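Local coordinates for protein probable mannosyltransferase KTR4 (PDB 5A07) that is a probable mannosyltransferase with a GT-A fold, modelled with guanosine-5'-diphosphate and a manganese(II) ion in its pocket, at residues H54-E59 against K297-N302; T106-V111 against K226-L231; P137-N142 against H219-K224. All blocks are in the same frame, centred on the assembly; numbering follows the deposited sequence.

Interaction 1: H54-E59 against K297-N302; sequences HEPLYE and KDNSQN. With ACT (acetate ion), chain H.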
loop_
_atom_site.group_PDB
_atom_site.type_symbol
_atom_site.label_atom_id
_atom_site.label_comp_id
_atom_site.label_asym_id
_atom_site.label_seq_id
_atom_site.Cartn_x
_atom_site.Cartn_y
_atom_site.Cartn_z
ATOM N N HIS B 54 -12.204 -17.383 -10.435
ATOM C CA HIS B 54 -13.186 -17.255 -11.494
ATOM C C HIS B 54 -14.638 -17.278 -11.072
ATOM O O HIS B 54 -15.508 -17.287 -11.920
ATOM C CB HIS B 54 -12.907 -18.304 -12.602
ATOM C CG HIS B 54 -11.617 -18.043 -13.308
ATOM N ND1 HIS B 54 -11.470 -17.001 -14.193
ATOM C CD2 HIS B 54 -10.395 -18.594 -13.186
ATOM C CE1 HIS B 54 -10.226 -16.957 -14.635
ATOM N NE2 HIS B 54 -9.551 -17.917 -14.036
ATOM N N GLU B 55 -14.893 -17.202 -9.777
ATOM C CA GLU B 55 -16.217 -17.050 -9.313
ATOM C C GLU B 55 -16.300 -16.012 -8.163
ATOM O O GLU B 55 -15.355 -15.901 -7.402
ATOM C CB GLU B 55 -16.740 -18.424 -8.846
ATOM C CG GLU B 55 -16.126 -18.914 -7.530
ATOM C CD GLU B 55 -16.254 -20.439 -7.271
ATOM O OE1 GLU B 55 -16.984 -21.089 -8.032
ATOM O OE2 GLU B 55 -15.582 -20.988 -6.329
ATOM N N PRO B 56 -17.480 -15.400 -7.959
ATOM C CA PRO B 56 -17.647 -14.441 -6.873
ATOM C C PRO B 56 -17.566 -15.143 -5.556
ATOM O O PRO B 56 -17.876 -16.351 -5.444
ATOM C CB PRO B 56 -19.002 -13.861 -7.085
ATOM C CG PRO B 56 -19.703 -14.742 -8.088
ATOM C CD PRO B 56 -18.634 -15.394 -8.887
ATOM N N LEU B 57 -17.078 -14.445 -4.552
ATOM C CA LEU B 57 -16.979 -15.076 -3.264
ATOM C C LEU B 57 -18.374 -15.423 -2.700
ATOM O O LEU B 57 -18.503 -16.386 -1.886
ATOM C CB LEU B 57 -16.261 -14.140 -2.316
ATOM C CG LEU B 57 -15.900 -14.671 -0.907
ATOM C CD1 LEU B 57 -15.030 -15.943 -0.978
ATOM C CD2 LEU B 57 -15.159 -13.562 -0.159
ATOM N N TYR B 58 -19.367 -14.598 -2.996
ATOM C CA TYR B 58 -20.751 -14.783 -2.555
ATOM C C TYR B 58 -21.661 -14.880 -3.780
ATOM O O TYR B 58 -21.587 -14.068 -4.712
ATOM C CB TYR B 58 -21.220 -13.629 -1.719
ATOM C CG TYR B 58 -20.461 -13.552 -0.429
ATOM C CD1 TYR B 58 -20.800 -14.361 0.657
ATOM C CD2 TYR B 58 -19.355 -12.747 -0.307
ATOM C CE1 TYR B 58 -20.033 -14.362 1.822
ATOM C CE2 TYR B 58 -18.620 -12.692 0.855
ATOM C CZ TYR B 58 -18.937 -13.478 1.923
ATOM O OH TYR B 58 -18.125 -13.461 3.028
ATOM N N GLU B 59 -22.527 -15.880 -3.807
ATOM C CA GLU B 59 -23.482 -16.026 -4.929
ATOM C C GLU B 59 -24.439 -14.911 -4.981
ATOM O O GLU B 59 -24.900 -14.400 -3.946
ATOM C CB GLU B 59 -24.288 -17.326 -4.844
ATOM C CG GLU B 59 -23.460 -18.531 -5.272
ATOM C CD GLU B 59 -24.096 -19.872 -4.873
ATOM O OE1 GLU B 59 -25.079 -19.910 -4.050
ATOM O OE2 GLU B 59 -23.571 -20.890 -5.381
ATOM N N LYS B 297 -11.865 -11.387 -4.322
ATOM C CA LYS B 297 -13.105 -11.864 -4.929
ATOM C C LYS B 297 -14.349 -11.496 -4.158
ATOM O O LYS B 297 -15.438 -11.880 -4.558
ATOM C CB LYS B 297 -13.038 -13.380 -5.073
ATOM C CG LYS B 297 -11.904 -13.908 -5.878
ATOM C CD LYS B 297 -11.869 -13.448 -7.316
ATOM C CE LYS B 297 -13.187 -13.712 -8.039
ATOM N NZ LYS B 297 -13.120 -13.330 -9.516
ATOM N N ASP B 298 -14.237 -10.673 -3.106
ATOM C CA ASP B 298 -15.358 -10.320 -2.289
ATOM C C ASP B 298 -16.254 -9.337 -2.987
ATOM O O ASP B 298 -15.917 -8.137 -3.158
ATOM C CB ASP B 298 -14.945 -9.730 -0.920
ATOM C CG ASP B 298 -16.107 -9.697 0.069
ATOM O OD1 ASP B 298 -17.273 -9.921 -0.343
ATOM O OD2 ASP B 298 -15.909 -9.318 1.255
ATOM N N ASN B 299 -17.458 -9.801 -3.336
ATOM C CA ASN B 299 -18.383 -9.004 -4.111
ATOM C C ASN B 299 -19.512 -8.498 -3.266
ATOM O O ASN B 299 -20.434 -7.825 -3.763
ATOM C CB ASN B 299 -18.972 -9.851 -5.271
ATOM C CG ASN B 299 -19.622 -11.135 -4.780
ATOM O OD1 ASN B 299 -19.053 -11.872 -3.998
ATOM N ND2 ASN B 299 -20.806 -11.414 -5.272
ATOM N N SER B 300 -19.451 -8.731 -1.965
ATOM C CA SER B 300 -20.624 -8.489 -1.144
ATOM C C SER B 300 -20.913 -7.066 -0.659
ATOM O O SER B 300 -22.078 -6.759 -0.340
ATOM C CB SER B 300 -20.619 -9.440 0.059
ATOM O OG SER B 300 -19.520 -9.252 0.929
ATOM N N GLN B 301 -19.868 -6.231 -0.486
ATOM C CA GLN B 301 -20.085 -4.909 -0.037
ATOM C C GLN B 301 -20.290 -3.953 -1.183
ATOM O O GLN B 301 -21.147 -3.091 -1.057
ATOM C CB GLN B 301 -18.893 -4.400 0.782
ATOM C CG GLN B 301 -19.118 -3.048 1.422
ATOM C CD GLN B 301 -18.005 -2.730 2.435
ATOM O OE1 GLN B 301 -17.916 -3.344 3.500
ATOM N NE2 GLN B 301 -17.161 -1.773 2.103
ATOM N N ASN B 302 -19.498 -4.073 -2.236
ATOM C CA ASN B 302 -19.565 -3.236 -3.457
ATOM C C ASN B 302 -19.650 -4.109 -4.707
ATOM O O ASN B 302 -18.718 -4.185 -5.509
ATOM C CB ASN B 302 -18.344 -2.324 -3.588
ATOM C CG ASN B 302 -18.324 -1.275 -2.557
ATOM O OD1 ASN B 302 -19.281 -0.530 -2.401
ATOM N ND2 ASN B 302 -17.320 -1.275 -1.761
HETATM C C ACT H . -15.950 -13.860 -12.115
HETATM O O ACT H . -16.885 -13.563 -11.322
HETATM O OXT ACT H . -14.741 -14.000 -11.791
HETATM C CH3 ACT H . -16.296 -14.067 -13.585
HETATM O O HOH W 1 -16.619 -11.107 3.248
#
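At the edge of the Tyr58 ring, close to its plane, lie OD1 of Asp298 and OD1 of Asn299, and Ser300 CB is 3.6 Å from Tyr58 CD2. Asp298 OD1 lies 3.3 Å from Tyr58 CE2, with the carboxylate and ring planes 46° apart. The amide of Asn299 is the second flat group, and it grips the Tyr58 backbone at two points. Its OD1 takes the Tyr58 N-H on an in-plane lone pair at 2.9 Å, while ND2 donates a hydrogen bond to Tyr58 O at 2.8 Å. CG of Asn299 sits between its own N and carbonyl carbon (chi1 55°). One residue earlier, Leu57 N donates to Lys297 O at 3.0 Å, so the loop after helix 43-53 and the loop between helices 293-297 and 303-308 are joined backbone to backbone as well. Asp298 OD1 closes an Asx turn with Ser300 N and also accepts from Ser300 OG on its syn lone pair. A water links Asp298 OD2 to Tyr58 OH. Lys297 NZ binds a probable crystallisation acetate and the carbonyls of Leu53 and Gly311. The paired amide bonds fix which way the Asn299 side chain is turned, and the anionic partner would favour a charged Lys297.

Interaction 2: T106-V111 against K226-L231; sequences TILSLV and KYVWRL. With GDP (guanosine-5'-diphosphate), chain F.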
loop_
_atom_site.group_PDB
_atom_site.type_symbol
_atom_site.label_atom_id
_atom_site.label_comp_id
_atom_site.label_asym_id
_atom_site.label_seq_id
_atom_site.Cartn_x
_atom_site.Cartn_y
_atom_site.Cartn_z
ATOM N N THR B 106 15.349 2.285 4.494
ATOM C CA THR B 106 15.292 3.719 4.352
ATOM C C THR B 106 13.842 4.146 4.379
ATOM O O THR B 106 12.957 3.392 3.962
ATOM C CB THR B 106 15.974 4.188 3.070
ATOM O OG1 THR B 106 16.126 5.608 3.032
ATOM C CG2 THR B 106 15.248 3.670 1.833
ATOM N N ILE B 107 13.645 5.370 4.840
ATOM C CA ILE B 107 12.399 6.080 4.625
ATOM C C ILE B 107 12.450 6.712 3.281
ATOM O O ILE B 107 13.436 7.349 2.964
ATOM C CB ILE B 107 12.199 7.107 5.711
ATOM C CG1 ILE B 107 12.139 6.365 7.027
ATOM C CG2 ILE B 107 10.881 7.796 5.483
ATOM C CD1 ILE B 107 12.626 7.196 8.092
ATOM N N LEU B 108 11.473 6.441 2.428
ATOM C CA LEU B 108 11.493 6.875 1.064
ATOM C C LEU B 108 10.387 7.854 0.751
ATOM O O LEU B 108 9.221 7.613 1.080
ATOM C CB LEU B 108 11.320 5.667 0.123
ATOM C CG LEU B 108 11.098 6.025 -1.354
ATOM C CD1 LEU B 108 12.319 6.640 -2.010
ATOM C CD2 LEU B 108 10.693 4.792 -2.153
ATOM N N SER B 109 10.707 8.963 0.071
ATOM C CA SER B 109 9.685 9.857 -0.411
ATOM C C SER B 109 9.999 10.274 -1.857
ATOM O O SER B 109 11.080 10.818 -2.132
ATOM C CB SER B 109 9.585 11.164 0.399
ATOM O OG SER B 109 9.578 11.005 1.811
ATOM N N LEU B 110 9.002 10.109 -2.700
ATOM C CA LEU B 110 8.981 10.666 -4.022
ATOM C C LEU B 110 8.234 11.935 -3.906
ATOM O O LEU B 110 7.039 11.914 -3.597
ATOM C CB LEU B 110 8.220 9.725 -4.952
ATOM C CG LEU B 110 8.003 10.204 -6.367
ATOM C CD1 LEU B 110 9.322 10.153 -7.153
ATOM C CD2 LEU B 110 6.924 9.420 -7.124
ATOM N N VAL B 111 8.924 13.073 -4.151
ATOM C CA VAL B 111 8.312 14.366 -3.974
ATOM C C VAL B 111 8.863 15.393 -4.959
ATOM O O VAL B 111 9.939 15.182 -5.516
ATOM C CB VAL B 111 8.581 14.954 -2.570
ATOM C CG1 VAL B 111 7.713 14.245 -1.530
ATOM C CG2 VAL B 111 9.995 14.766 -2.128
ATOM N N LYS B 226 17.125 -3.278 1.558
ATOM C CA LYS B 226 16.151 -4.342 1.511
ATOM C C LYS B 226 14.705 -3.838 1.805
ATOM O O LYS B 226 13.724 -4.391 1.270
ATOM C CB LYS B 226 16.543 -5.429 2.548
ATOM C CG LYS B 226 15.572 -6.611 2.605
ATOM C CD LYS B 226 16.114 -7.707 3.476
ATOM C CE LYS B 226 15.119 -8.826 3.743
ATOM N NZ LYS B 226 14.553 -9.437 2.533
ATOM N N TYR B 227 14.594 -2.781 2.630
ATOM C CA TYR B 227 13.264 -2.307 3.091
ATOM C C TYR B 227 13.099 -0.849 2.794
ATOM O O TYR B 227 14.088 -0.090 2.931
ATOM C CB TYR B 227 13.147 -2.466 4.568
ATOM C CG TYR B 227 13.094 -3.881 5.048
ATOM C CD1 TYR B 227 11.938 -4.655 4.887
ATOM C CD2 TYR B 227 14.207 -4.485 5.590
ATOM C CE1 TYR B 227 11.882 -5.949 5.301
ATOM C CE2 TYR B 227 14.140 -5.800 6.019
ATOM C CZ TYR B 227 12.976 -6.532 5.894
ATOM O OH TYR B 227 12.918 -7.887 6.303
ATOM N N VAL B 228 11.853 -0.450 2.504
ATOM C CA VAL B 228 11.525 0.962 2.406
ATOM C C VAL B 228 10.304 1.170 3.275
ATOM O O VAL B 228 9.428 0.284 3.378
ATOM C CB VAL B 228 11.255 1.511 0.982
ATOM C CG1 VAL B 228 12.476 1.357 0.019
ATOM C CG2 VAL B 228 10.074 0.886 0.397
ATOM N N TRP B 229 10.259 2.333 3.915
ATOM C CA TRP B 229 9.066 2.880 4.478
ATOM C C TRP B 229 8.720 4.040 3.544
ATOM O O TRP B 229 9.380 5.091 3.590
ATOM C CB TRP B 229 9.390 3.332 5.909
ATOM C CG TRP B 229 8.247 3.886 6.704
ATOM C CD1 TRP B 229 7.223 4.668 6.244
ATOM C CD2 TRP B 229 8.060 3.749 8.115
ATOM N NE1 TRP B 229 6.351 4.997 7.304
ATOM C CE2 TRP B 229 6.850 4.439 8.457
ATOM C CE3 TRP B 229 8.789 3.121 9.125
ATOM C CZ2 TRP B 229 6.381 4.496 9.766
ATOM C CZ3 TRP B 229 8.291 3.108 10.398
ATOM C CH2 TRP B 229 7.078 3.798 10.713
ATOM N N ARG B 230 7.650 3.921 2.784
ATOM C CA ARG B 230 7.126 5.000 1.970
ATOM C C ARG B 230 6.412 6.075 2.784
ATOM O O ARG B 230 5.460 5.774 3.503
ATOM C CB ARG B 230 6.190 4.463 0.913
ATOM C CG ARG B 230 5.552 5.518 0.010
ATOM C CD ARG B 230 4.891 4.751 -1.091
ATOM N NE ARG B 230 3.978 5.549 -1.845
ATOM C CZ ARG B 230 3.285 5.075 -2.854
ATOM N NH1 ARG B 230 3.435 3.827 -3.267
ATOM N NH2 ARG B 230 2.453 5.859 -3.484
ATOM N N LEU B 231 6.839 7.330 2.578
ATOM C CA LEU B 231 6.296 8.511 3.217
ATOM C C LEU B 231 5.823 9.502 2.154
ATOM O O LEU B 231 6.524 9.754 1.164
ATOM C CB LEU B 231 7.390 9.174 4.034
ATOM C CG LEU B 231 6.920 10.322 4.888
ATOM C CD1 LEU B 231 5.993 9.864 6.011
ATOM C CD2 LEU B 231 8.158 10.973 5.477
HETATM P PB GDP F . -2.449 10.703 -4.190
HETATM O O1B GDP F . -3.474 11.771 -4.254
HETATM O O2B GDP F . -2.630 9.529 -4.966
HETATM O O3B GDP F . -1.959 10.484 -2.809
HETATM O O3A GDP F . -1.276 11.383 -5.084
HETATM P PA GDP F . -0.044 12.303 -4.698
HETATM O O1A GDP F . 0.015 13.553 -5.462
HETATM O O2A GDP F . 0.221 12.468 -3.258
HETATM O "O5'" GDP F . 1.130 11.433 -5.296
HETATM C "C5'" GDP F . 1.760 10.272 -4.741
HETATM C "C4'" GDP F . 3.211 10.502 -4.355
HETATM O "O4'" GDP F . 3.937 10.779 -5.559
HETATM C "C3'" GDP F . 3.443 11.667 -3.408
HETATM O "O3'" GDP F . 4.613 11.381 -2.603
HETATM C "C2'" GDP F . 3.687 12.838 -4.374
HETATM O "O2'" GDP F . 4.523 13.836 -3.804
HETATM C "C1'" GDP F . 4.419 12.134 -5.462
HETATM N N9 GDP F . 4.206 12.712 -6.810
HETATM C C8 GDP F . 3.057 12.807 -7.528
HETATM N N7 GDP F . 3.340 13.363 -8.775
HETATM C C5 GDP F . 4.689 13.587 -8.813
HETATM C C6 GDP F . 5.615 14.132 -9.825
HETATM O O6 GDP F . 5.057 14.474 -10.917
HETATM N N1 GDP F . 6.911 14.228 -9.499
HETATM C C2 GDP F . 7.396 13.860 -8.255
HETATM N N2 GDP F . 8.693 13.990 -7.996
HETATM N N3 GDP F . 6.578 13.354 -7.281
HETATM C C4 GDP F . 5.272 13.154 -7.540
HETATM O O HOH W 2 6.256 9.190 -1.528
#
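Thr106, Ile107 and Leu108 pair in parallel with Val228, Trp229 and Arg230, two neighbouring strands of the central sheet of a GT-A, Rossmann-like fold. The strands are strongly twisted, 49° between their directions, yet the side chains still fall into rows. On one face Thr106 and Val228 stand side by side, pointing the same way, with Thr106 CG2 4.0 Å from Val228 CG1. Leu108 adds the next bump, its CB 4.2 Å from Val228 CB, and helix 203-214 covers it with Tyr212. On the other face the CG2 of Ile107, anti to its own backbone N, touches both Trp229 O and Leu231 CB, the latter 4.0 Å away. There Leu126 of helix 116-131 packs on both Ile107 and Trp229. The Trp229 indole leads away from strand 106-110 toward Tyr130 and Phe321, so mainly its CB fills the gap beside Ile107. Trp229 is gripped at both ends: its N donates to Thr106 O, and its O accepts from Leu108 N at 2.7 Å. Past the paired residues the first strand runs to the nucleotide, where Leu110 CG lies 3.6 Å from N3 of guanosine-5'-diphosphate and Leu110 O accepts from its O3' at 2.7 Å.

Interaction 3: P137-N142 against H219-K224; sequences PYTFLN and HPLLSK. With GDP (guanosine-5'-diphosphate), chain F.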
loop_
_atom_site.group_PDB
_atom_site.type_symbol
_atom_site.label_atom_id
_atom_site.label_comp_id
_atom_site.label_asym_id
_atom_site.label_seq_id
_atom_site.Cartn_x
_atom_site.Cartn_y
_atom_site.Cartn_z
ATOM N N PRO B 137 17.807 6.308 7.680
ATOM C CA PRO B 137 18.010 7.382 6.720
ATOM C C PRO B 137 16.840 7.669 5.818
ATOM O O PRO B 137 15.900 6.879 5.728
ATOM C CB PRO B 137 19.120 6.825 5.806
ATOM C CG PRO B 137 19.001 5.345 5.920
ATOM C CD PRO B 137 18.466 5.059 7.301
ATOM N N TYR B 138 16.841 8.872 5.261
ATOM C CA TYR B 138 15.854 9.271 4.268
ATOM C C TYR B 138 16.415 9.294 2.890
ATOM O O TYR B 138 17.496 9.867 2.644
ATOM C CB TYR B 138 15.305 10.661 4.565
ATOM C CG TYR B 138 14.516 10.750 5.850
ATOM C CD1 TYR B 138 15.195 10.892 7.070
ATOM C CD2 TYR B 138 13.132 10.751 5.871
ATOM C CE1 TYR B 138 14.484 10.982 8.289
ATOM C CE2 TYR B 138 12.424 10.819 7.081
ATOM C CZ TYR B 138 13.107 10.930 8.269
ATOM O OH TYR B 138 12.436 10.989 9.476
ATOM N N THR B 139 15.621 8.787 1.964
ATOM C CA THR B 139 15.918 8.872 0.572
ATOM C C THR B 139 14.819 9.637 -0.109
ATOM O O THR B 139 13.612 9.292 0.039
ATOM C CB THR B 139 16.017 7.479 -0.074
ATOM O OG1 THR B 139 17.062 6.708 0.550
ATOM C CG2 THR B 139 16.377 7.583 -1.556
ATOM N N PHE B 140 15.194 10.684 -0.869
ATOM C CA PHE B 140 14.247 11.436 -1.624
ATOM C C PHE B 140 14.501 11.284 -3.140
ATOM O O PHE B 140 15.653 11.417 -3.582
ATOM C CB PHE B 140 14.350 12.919 -1.302
ATOM C CG PHE B 140 14.080 13.232 0.116
ATOM C CD1 PHE B 140 15.080 13.142 1.065
ATOM C CD2 PHE B 140 12.806 13.541 0.519
ATOM C CE1 PHE B 140 14.853 13.418 2.379
ATOM C CE2 PHE B 140 12.574 13.809 1.858
ATOM C CZ PHE B 140 13.556 13.762 2.773
ATOM N N LEU B 141 13.443 11.090 -3.893
ATOM C CA LEU B 141 13.510 10.967 -5.337
ATOM C C LEU B 141 12.592 11.887 -6.009
ATOM O O LEU B 141 11.538 12.196 -5.498
ATOM C CB LEU B 141 13.163 9.532 -5.801
ATOM C CG LEU B 141 13.977 8.384 -5.224
ATOM C CD1 LEU B 141 13.494 6.962 -5.675
ATOM C CD2 LEU B 141 15.478 8.576 -5.524
ATOM N N ASN B 142 12.994 12.381 -7.203
ATOM C CA ASN B 142 12.194 13.312 -7.953
ATOM C C ASN B 142 12.468 13.116 -9.458
ATOM O O ASN B 142 13.578 12.724 -9.818
ATOM C CB ASN B 142 12.618 14.718 -7.462
ATOM C CG ASN B 142 11.766 15.875 -8.017
ATOM O OD1 ASN B 142 10.863 15.749 -8.858
ATOM N ND2 ASN B 142 12.079 17.058 -7.496
ATOM N N HIS B 219 15.918 2.277 -8.636
ATOM C CA HIS B 219 16.725 3.481 -8.618
ATOM C C HIS B 219 18.058 3.174 -7.962
ATOM O O HIS B 219 18.133 2.474 -6.950
ATOM C CB HIS B 219 16.027 4.629 -7.914
ATOM C CG HIS B 219 16.708 5.952 -8.116
ATOM N ND1 HIS B 219 17.814 6.310 -7.396
ATOM C CD2 HIS B 219 16.458 6.978 -8.954
ATOM C CE1 HIS B 219 18.223 7.498 -7.779
ATOM N NE2 HIS B 219 17.408 7.933 -8.713
ATOM N N PRO B 220 19.171 3.699 -8.526
ATOM C CA PRO B 220 20.463 3.401 -7.936
ATOM C C PRO B 220 20.614 3.622 -6.419
ATOM O O PRO B 220 21.316 2.875 -5.762
ATOM C CB PRO B 220 21.439 4.354 -8.694
ATOM C CG PRO B 220 20.799 4.555 -9.967
ATOM C CD PRO B 220 19.293 4.540 -9.731
ATOM N N LEU B 221 19.965 4.654 -5.861
ATOM C CA LEU B 221 20.147 4.918 -4.441
ATOM C C LEU B 221 19.531 3.831 -3.582
ATOM O O LEU B 221 19.908 3.714 -2.380
ATOM C CB LEU B 221 19.596 6.275 -4.061
ATOM C CG LEU B 221 20.367 7.463 -4.595
ATOM C CD1 LEU B 221 19.603 8.725 -4.208
ATOM C CD2 LEU B 221 21.764 7.499 -4.004
ATOM N N LEU B 222 18.605 3.073 -4.169
ATOM C CA LEU B 222 17.865 2.064 -3.406
ATOM C C LEU B 222 18.491 0.670 -3.544
ATOM O O LEU B 222 18.028 -0.285 -2.938
ATOM C CB LEU B 222 16.397 2.071 -3.870
ATOM C CG LEU B 222 15.593 3.312 -3.393
ATOM C CD1 LEU B 222 14.146 3.050 -3.706
ATOM C CD2 LEU B 222 15.685 3.593 -1.932
ATOM N N SER B 223 19.538 0.574 -4.358
ATOM C CA SER B 223 20.125 -0.779 -4.645
ATOM C C SER B 223 20.673 -1.323 -3.341
ATOM O O SER B 223 20.717 -2.484 -3.141
ATOM C CB SER B 223 21.236 -0.700 -5.733
ATOM O OG SER B 223 22.424 -0.118 -5.146
ATOM N N LYS B 224 21.123 -0.475 -2.415
ATOM C CA LYS B 224 21.691 -0.969 -1.176
ATOM C C LYS B 224 20.671 -1.306 -0.065
ATOM O O LYS B 224 21.060 -1.626 1.062
ATOM C CB LYS B 224 22.694 0.077 -0.643
ATOM C CG LYS B 224 22.144 1.494 -0.367
ATOM C CD LYS B 224 23.238 2.471 0.110
ATOM C CE LYS B 224 22.729 3.889 0.223
ATOM N NZ LYS B 224 22.334 4.544 -1.059
HETATM P PB GDP F . -2.449 10.703 -4.190
HETATM O O1B GDP F . -3.474 11.771 -4.254
HETATM O O2B GDP F . -2.630 9.529 -4.966
HETATM O O3B GDP F . -1.959 10.484 -2.809
HETATM O O3A GDP F . -1.276 11.383 -5.084
HETATM P PA GDP F . -0.044 12.303 -4.698
HETATM O O1A GDP F . 0.015 13.553 -5.462
HETATM O O2A GDP F . 0.221 12.468 -3.258
HETATM O "O5'" GDP F . 1.130 11.433 -5.296
HETATM C "C5'" GDP F . 1.760 10.272 -4.741
HETATM C "C4'" GDP F . 3.211 10.502 -4.355
HETATM O "O4'" GDP F . 3.937 10.779 -5.559
HETATM C "C3'" GDP F . 3.443 11.667 -3.408
HETATM O "O3'" GDP F . 4.613 11.381 -2.603
HETATM C "C2'" GDP F . 3.687 12.838 -4.374
HETATM O "O2'" GDP F . 4.523 13.836 -3.804
HETATM C "C1'" GDP F . 4.419 12.134 -5.462
HETATM N N9 GDP F . 4.206 12.712 -6.810
HETATM C C8 GDP F . 3.057 12.807 -7.528
HETATM N N7 GDP F . 3.340 13.363 -8.775
HETATM C C5 GDP F . 4.689 13.587 -8.813
HETATM C C6 GDP F . 5.615 14.132 -9.825
HETATM O O6 GDP F . 5.057 14.474 -10.917
HETATM N N1 GDP F . 6.911 14.228 -9.499
HETATM C C2 GDP F . 7.396 13.860 -8.255
HETATM N N2 GDP F . 8.693 13.990 -7.996
HETATM N N3 GDP F . 6.578 13.354 -7.281
HETATM C C4 GDP F . 5.272 13.154 -7.540
#
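Leu141 lays its CD2 methyl on the His219 imidazole, a CH-pi contact with CD2 3.6 Å from the ring centroid and only 5° off the normal. Pro220 CD covers the opposite face nearer the rim, so the ring is clamped between a methyl and a proline. The Leu141 and His219 side chains run alongside in opposite senses.

The rest of the contact is apolar and looser. Leu141 CD2 also meets Leu221 CD1 at 4.3 Å, and Thr139 CG2 touches Leu222 CD2 at 4.1 Å. Here the loop after helix 203-214 packs against one side of strand 138-142, with Leu222 reaching on to Thr106 of the adjoining strand.

Polar bonds shape each segment from within. Leu222 N donates to His219 O, closing a tight turn, and Leu221 N donates to His219 ND1 at 3.1 Å in a nearly straight bond. Lys224 folds back so that NZ reaches Leu221 O at 2.9 Å, and it also forms a salt bridge with Glu165. At the end of the strand, Asn142 OD1 accepts from N2 of guanosine-5'-diphosphate at 2.9 Å and from Glu144 N, so the amide oxygen has two donors.

His219 NE2 is bonded to Thr168 O, a carbonyl that can only accept. With ND1 accepting from Leu221 N, this is consistent with a neutral imidazole protonated on NE2; its two nitrogens are both bonded, while the Leu141 methyl packs on the ring face.

Overall arrangement
From the N terminus, helix 43-53 leads straight into 54-59, which pairs with 297-302, about 238 residues further on, so interaction 1 closes the widest loop. Within that loop, strand 105-110 finds its parallel partner 227-230 in interaction 2. Inside this second loop, strand 138-142 meets 219-224 just before the chain enters strand 227-230, making interaction 3 the innermost of three nested, uncrossed closures. Interactions 2 and 3 touch, since strands 105-110 and 138-142 are sheet neighbours, and both reach guanosine-5'-diphosphate. Interaction 1 ties two loops together on the opposite side of the chain's centre, its centre 34 Å from that of interaction 2.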